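Local coordinates for protein B-agarase (Agarivorans gilvus, PDB 5Z6P) that probably hydrolyses the beta-glycosidic linkages of agarose as a glycoside hydrolase of family 50, at residues 576-580 with 581-585. Residues are numbered along the deposited sequence; the frame is centred on the assembly and turned at random.
Sequences GLTHN and SAQVE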
loop_
_atom_site.group_PDB
_atom_site.type_symbol
_atom_site.label_atom_id
_atom_site.label_comp_id
_atom_site.label_asym_id
_atom_site.label_seq_id
_atom_site.Cartn_x
_atom_site.Cartn_y
_atom_site.Cartn_z
ATOM N N GLY A 576 -10.822 -8.058 30.665
ATOM C CA GLY A 576 -11.655 -6.988 31.172
ATOM C C GLY A 576 -10.869 -5.919 31.907
ATOM O O GLY A 576 -11.375 -5.303 32.845
ATOM N N LEU A 577 -9.629 -5.700 31.471
ATOM C CA LEU A 577 -8.767 -4.691 32.068
ATOM C C LEU A 577 -9.318 -3.314 31.736
ATOM O O LEU A 577 -9.845 -3.098 30.649
ATOM C CB LEU A 577 -7.326 -4.837 31.566
ATOM C CG LEU A 577 -6.606 -6.158 31.872
ATOM C CD1 LEU A 577 -5.237 -6.187 31.212
ATOM C CD2 LEU A 577 -6.488 -6.411 33.371
ATOM N N THR A 578 -9.209 -2.385 32.673
ATOM C CA THR A 578 -9.812 -1.074 32.484
ATOM C C THR A 578 -8.912 -0.146 31.670
ATOM O O THR A 578 -9.357 0.896 31.209
ATOM C CB THR A 578 -10.148 -0.416 33.834
ATOM O OG1 THR A 578 -8.940 -0.021 34.501
ATOM C CG2 THR A 578 -10.919 -1.394 34.711
ATOM N N HIS A 579 -7.651 -0.538 31.502
ATOM C CA HIS A 579 -6.681 0.240 30.741
ATOM C C HIS A 579 -6.411 1.616 31.369
ATOM O O HIS A 579 -6.499 2.622 30.681
ATOM C CB HIS A 579 -7.148 0.434 29.288
ATOM C CG HIS A 579 -7.531 -0.828 28.579
ATOM N ND1 HIS A 579 -7.036 -2.071 28.932
ATOM C CD2 HIS A 579 -8.366 -1.049 27.539
ATOM C CE1 HIS A 579 -7.550 -2.991 28.143
ATOM N NE2 HIS A 579 -8.361 -2.396 27.283
ATOM N N ASN A 580 -6.059 1.677 32.654
ATOM C CA ASN A 580 -5.725 2.971 33.249
ATOM C C ASN A 580 -4.343 3.400 32.787
ATOM O O ASN A 580 -3.721 2.708 31.990
ATOM C CB ASN A 580 -5.829 2.937 34.791
ATOM C CG ASN A 580 -4.972 1.844 35.440
ATOM O OD1 ASN A 580 -3.940 1.444 34.923
ATOM N ND2 ASN A 580 -5.417 1.368 36.585
ATOM N N SER A 581 -3.853 4.534 33.267
ATOM C CA SER A 581 -2.592 5.048 32.733
ATOM C C SER A 581 -1.406 4.171 33.128
ATOM O O SER A 581 -0.440 4.062 32.376
ATOM C CB SER A 581 -2.353 6.491 33.176
ATOM O OG SER A 581 -2.442 6.617 34.572
ATOM N N ALA A 582 -1.484 3.532 34.291
ATOM C CA ALA A 582 -0.410 2.638 34.725
ATOM C C ALA A 582 -0.367 1.364 33.878
ATOM O O ALA A 582 0.693 0.924 33.465
ATOM C CB ALA A 582 -0.564 2.291 36.182
ATOM N N GLN A 583 -1.526 0.775 33.627
ATOM C CA GLN A 583 -1.602 -0.391 32.760
ATOM C C GLN A 583 -1.082 -0.105 31.352
ATOM O O GLN A 583 -0.472 -0.969 30.739
ATOM C CB GLN A 583 -3.040 -0.915 32.691
ATOM C CG GLN A 583 -3.477 -1.651 33.955
ATOM C CD GLN A 583 -4.970 -1.949 33.993
ATOM O OE1 GLN A 583 -5.782 -1.174 33.503
ATOM N NE2 GLN A 583 -5.330 -3.066 34.603
ATOM N N VAL A 584 -1.320 1.101 30.839
ATOM C CA VAL A 584 -0.877 1.434 29.482
ATOM C C VAL A 584 0.646 1.567 29.429
ATOM O O VAL A 584 1.271 1.106 28.487
ATOM C CB VAL A 584 -1.556 2.718 28.959
ATOM C CG1 VAL A 584 -0.908 3.202 27.674
ATOM C CG2 VAL A 584 -3.054 2.454 28.725
ATOM N N GLU A 585 1.250 2.165 30.454
ATOM C CA GLU A 585 2.709 2.120 30.579
ATOM C C GLU A 585 3.219 0.675 30.517
ATOM O O GLU A 585 4.178 0.385 29.823
ATOM C CB GLU A 585 3.173 2.780 31.883
ATOM C CG GLU A 585 3.197 4.306 31.855
ATOM C CD GLU A 585 3.125 4.920 33.256
ATOM O OE1 GLU A 585 2.859 6.133 33.365
ATOM O OE2 GLU A 585 3.322 4.190 34.250
HETATM O O HOH W 1 -8.049 -3.371 35.290
#
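N580 and Q583 exchange side-chain-to-backbone hydrogen bonds, a capping box that begins helix 581-609. N580 is the N-cap: its OD1 takes the N-H of Q583 at 2.8 Å, nearly straight at 168° and almost in line with the CG-OD1 bond. Asparagine suits this place because its short side chain, CG tucked on the side flanked by both backbone neighbours (chi1 56°), turns the amide oxygen back over the first turn. In return Q583 OE1 accepts N580 N at 3.0 Å on an in-plane lone pair. Glutamine is long enough to reach back, and its CG packs 3.3 Å from N580 OD1, the two amide planes turned 43° apart. The V584 N to N580 O hydrogen bond (3.1 Å) starts the helical pattern.

This close-packed part contrasts with the outer side, where S581 and T578 are exposed and one water accepts hydrogen bonds from both T578 N and Q583 NE2. Beside that amide, L577 CD2 lies 3.7 Å from Q583 NE2; both side chains also touch W560 of helix 553-560. N580 ND2 hydrogen-bonds to S559 O, tying the cap to the same helix. The buried, neutral Q583 amide thus accepts and donates at once, joining loop to helix without a formal charge.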